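Local coordinates for cell envelope-related transcriptional attenuator domain-containing protein (Eubacterium siraeum, PDB 4OBM) that is of uncharacterised function but belongs to the LytR-CpsA-Psr family of cell-envelope-related proteins and was proposed to be a transcription regulator, at residues V26-S31 and K96-T101. Numbering follows the deposited sequence.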
ATOM      1  N   VAL A  26      -6.235   1.665   4.128  1.00 27.60           N
ATOM      2  CA  VAL A  26      -6.069   2.825   3.246  1.00 26.42           C
ATOM      3  C   VAL A  26      -5.786   2.315   1.851  1.00 31.45           C
ATOM      4  O   VAL A  26      -4.872   1.499   1.655  1.00 33.37           O
ATOM      5  CB  VAL A  26      -4.950   3.817   3.702  1.00 29.78           C
ATOM      6  CG1 VAL A  26      -4.788   4.989   2.714  1.00 28.80           C
ATOM      7  CG2 VAL A  26      -5.183   4.334   5.125  1.00 30.05           C
ATOM      8  N   LEU A  27      -6.553   2.798   0.877  1.00 25.68           N
ATOM      9  CA  LEU A  27      -6.297   2.489  -0.512  1.00 23.99           C
ATOM     10  C   LEU A  27      -5.309   3.507  -1.031  1.00 24.82           C
ATOM     11  O   LEU A  27      -5.570   4.697  -0.961  1.00 23.13           O
ATOM     12  CB  LEU A  27      -7.579   2.481  -1.362  1.00 24.23           C
ATOM     13  CG  LEU A  27      -7.366   2.381  -2.879  1.00 27.62           C
ATOM     14  CD1 LEU A  27      -6.818   1.022  -3.270  1.00 26.37           C
ATOM     15  CD2 LEU A  27      -8.651   2.688  -3.620  1.00 30.99           C
HETATM   16  N   MSE A  28      -4.163   3.041  -1.546  1.00 20.04           N
HETATM   17  CA  MSE A  28      -3.158   3.939  -2.090  1.00 17.76           C
HETATM   18  C   MSE A  28      -3.052   3.711  -3.558  1.00 25.34           C
HETATM   19  O   MSE A  28      -3.080   2.562  -4.012  1.00 25.68           O
HETATM   20  CB  MSE A  28      -1.833   3.754  -1.381  1.00 18.10           C
HETATM   21  CG  MSE A  28      -1.900   4.250   0.061  1.00 22.71           C
HETATM   22 SE   MSE A  28      -0.304   3.988   1.044  0.75 26.93          SE
HETATM   23  CE  MSE A  28       0.288   2.169   0.483  1.00 24.05           C
ATOM     24  N   THR A  29      -3.032   4.820  -4.320  1.00 23.08           N
ATOM     25  CA  THR A  29      -3.000   4.771  -5.779  1.00 22.71           C
ATOM     26  C   THR A  29      -1.948   5.751  -6.299  1.00 25.53           C
ATOM     27  O   THR A  29      -1.590   6.700  -5.607  1.00 24.69           O
ATOM     28  CB  THR A  29      -4.408   5.048  -6.388  1.00 25.75           C
ATOM     29  OG1 THR A  29      -4.691   6.446  -6.377  1.00 20.79           O
ATOM     30  CG2 THR A  29      -5.534   4.276  -5.696  1.00 24.50           C
ATOM     31  N   LEU A  30      -1.465   5.520  -7.512  1.00 20.47           N
ATOM     32  CA  LEU A  30      -0.456   6.371  -8.101  1.00 20.38           C
ATOM     33  C   LEU A  30      -0.807   6.696  -9.538  1.00 24.41           C
ATOM     34  O   LEU A  30      -1.122   5.803 -10.322  1.00 22.69           O
ATOM     35  CB  LEU A  30       0.933   5.694  -8.015  1.00 20.42           C
ATOM     36  CG  LEU A  30       2.086   6.353  -8.791  1.00 24.18           C
ATOM     37  CD1 LEU A  30       2.455   7.731  -8.203  1.00 24.68           C
ATOM     38  CD2 LEU A  30       3.272   5.442  -8.875  1.00 20.14           C
ATOM     39  N   SER A  31      -0.726   7.998  -9.850  1.00 22.19           N
ATOM     40  CA  SER A  31      -0.965   8.571 -11.168  0.50 21.97           C
ATOM     41  C   SER A  31       0.300   9.278 -11.615  1.00 26.88           C
ATOM     42  O   SER A  31       1.120   9.601 -10.776  1.00 26.58           O
ATOM     43  CB  SER A  31      -2.142   9.543 -11.106  0.50 24.42           C
ATOM     44  OG  SER A  31      -2.384  10.160 -12.359  0.50 30.23           O
ATOM     45  N   LYS A  96     -10.750   5.335   3.495  1.00 26.93           N
ATOM     46  CA  LYS A  96      -9.724   6.331   3.236  1.00 24.98           C
ATOM     47  C   LYS A  96      -8.783   5.921   2.131  1.00 25.78           C
ATOM     48  O   LYS A  96      -8.513   4.732   1.899  1.00 22.48           O
ATOM     49  CB  LYS A  96      -8.939   6.685   4.510  1.00 27.36           C
ATOM     50  CG  LYS A  96      -9.777   7.302   5.640  1.00 26.99           C
ATOM     51  CD  LYS A  96     -10.664   8.483   5.193  1.00 27.96           C
ATOM     52  CE  LYS A  96     -11.489   9.005   6.344  1.00 32.37           C
ATOM     53  NZ  LYS A  96     -12.118  10.305   6.025  1.00 39.92           N
ATOM     54  N   TYR A  97      -8.328   6.930   1.397  1.00 22.76           N
ATOM     55  CA  TYR A  97      -7.421   6.703   0.279  1.00 22.34           C
ATOM     56  C   TYR A  97      -6.418   7.830   0.150  1.00 24.63           C
ATOM     57  O   TYR A  97      -6.674   8.931   0.641  1.00 23.57           O
ATOM     58  CB  TYR A  97      -8.218   6.562  -1.040  1.00 24.03           C
ATOM     59  CG  TYR A  97      -9.003   7.796  -1.426  1.00 26.67           C
ATOM     60  CD1 TYR A  97      -8.401   8.846  -2.121  1.00 27.28           C
ATOM     61  CD2 TYR A  97     -10.362   7.894  -1.143  1.00 28.36           C
ATOM     62  CE1 TYR A  97      -9.110   9.999  -2.440  1.00 26.85           C
ATOM     63  CE2 TYR A  97     -11.090   9.026  -1.492  1.00 30.40           C
ATOM     64  CZ  TYR A  97     -10.463  10.073  -2.152  1.00 39.12           C
ATOM     65  OH  TYR A  97     -11.195  11.186  -2.487  1.00 42.32           O
ATOM     66  N   ILE A  98      -5.310   7.567  -0.569  1.00 20.85           N
ATOM     67  CA  ILE A  98      -4.309   8.566  -0.946  1.00 20.98           C
ATOM     68  C   ILE A  98      -4.002   8.379  -2.434  1.00 24.35           C
ATOM     69  O   ILE A  98      -3.535   7.313  -2.823  1.00 24.61           O
ATOM     70  CB  ILE A  98      -2.978   8.563  -0.108  1.00 23.72           C
ATOM     71  CG1 ILE A  98      -3.224   8.606   1.421  1.00 23.58           C
ATOM     72  CG2 ILE A  98      -2.039   9.724  -0.570  1.00 23.32           C
ATOM     73  CD1 ILE A  98      -2.022   8.171   2.229  1.00 27.22           C
ATOM     74  N   ARG A  99      -4.240   9.391  -3.255  1.00 19.95           N
ATOM     75  CA  ARG A  99      -3.827   9.288  -4.651  1.00 18.95           C
ATOM     76  C   ARG A  99      -2.572  10.102  -4.798  1.00 22.59           C
ATOM     77  O   ARG A  99      -2.605  11.331  -4.663  1.00 19.74           O
ATOM     78  CB  ARG A  99      -4.907   9.733  -5.659  1.00 17.98           C
ATOM     79  CG  ARG A  99      -4.356   9.774  -7.098  1.00 26.72           C
ATOM     80  CD  ARG A  99      -5.261  10.515  -8.057  1.00 30.06           C
ATOM     81  NE  ARG A  99      -6.547   9.840  -8.137  1.00 29.75           N
ATOM     82  CZ  ARG A  99      -7.484  10.090  -9.033  1.00 37.76           C
ATOM     83  NH1 ARG A  99      -7.288  11.015  -9.971  1.00 17.78           N
ATOM     84  NH2 ARG A  99      -8.622   9.420  -9.007  1.00 20.32           N
ATOM     85  N   PHE A 100      -1.456   9.409  -5.027  1.00 21.16           N
ATOM     86  CA  PHE A 100      -0.163  10.040  -5.237  1.00 21.24           C
ATOM     87  C   PHE A 100      -0.008  10.396  -6.686  1.00 24.31           C
ATOM     88  O   PHE A 100      -0.691   9.824  -7.526  1.00 22.43           O
ATOM     89  CB  PHE A 100       0.981   9.083  -4.832  1.00 22.79           C
ATOM     90  CG  PHE A 100       1.114   8.833  -3.353  1.00 24.84           C
ATOM     91  CD1 PHE A 100       1.759   9.753  -2.531  1.00 27.06           C
ATOM     92  CD2 PHE A 100       0.628   7.659  -2.784  1.00 25.97           C
ATOM     93  CE1 PHE A 100       1.872   9.527  -1.159  1.00 27.90           C
ATOM     94  CE2 PHE A 100       0.750   7.430  -1.411  1.00 28.82           C
ATOM     95  CZ  PHE A 100       1.375   8.362  -0.610  1.00 26.90           C
ATOM     96  N   THR A 101       0.917  11.312  -6.985  1.00 21.83           N
ATOM     97  CA  THR A 101       1.330  11.612  -8.351  1.00 22.07           C
ATOM     98  C   THR A 101       2.822  11.278  -8.429  1.00 26.22           C
ATOM     99  O   THR A 101       3.435  10.989  -7.386  1.00 23.18           O
ATOM    100  CB  THR A 101       1.039  13.056  -8.732  1.00 27.75           C
ATOM    101  OG1 THR A 101       1.882  13.879  -7.924  1.00 27.69           O
ATOM    102  CG2 THR A 101      -0.463  13.431  -8.598  1.00 23.77           C
TER
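Five backbone hydrogen bonds join Val26-Ser31 to Lys96-Thr101 as neighbouring parallel strands. The two short strand axes are inclined by 14°. Leu27 and Thr29 bond through both N and O to the residues flanking Tyr97 and Arg99. The ladder opens with Leu27 N to Lys96 O at 2.9 Å and closes with Ser31 N to Phe100 O at 3.0 Å. The shortest bond, Phe100 N to Thr29 O at 2.8 Å, is fairly straight (164°), yet its donor sits above the carbonyl plane.

Val26, Met28, Leu30, Ile98 and Phe100 share one face. Val26 CG1, anti to its backbone N, meets Ile98 CG1 at 4.1 Å. Ile98 CG2 lies over one face of the Phe100 ring, towards its rim. The selenium of Met28, a selenomethionine, reaches the ring edge, 4.4 Å from Phe100 CE2. Leu30 CD1 lies 3.9 Å from Phe100 CB.

On the other face, Thr29 and Arg99 cross obliquely. Thr29 OG1 takes the crowded position between its own N and carbonyl carbon (chi1 79°), which sets it 3.4 Å from Arg99 CB. The Arg99 chain bends at chi3, and its NE forms a salt bridge with Glu79 OE2, the same oxygen that Thr29 OG1 hydrogen-bonds. Glu79 belongs to helix 70-90, which packs on this face, where Leu27 also touches Val82.

Strand 40-47 flanks Val26-Leu30, and strand 201-202 flanks Lys96-Phe100, so the pair is interior to a mixed sheet. One face is thus mainly apolar; on the other, a carboxylate from the covering helix links both strands, and Arg99 would be expected to stabilise its ionised form.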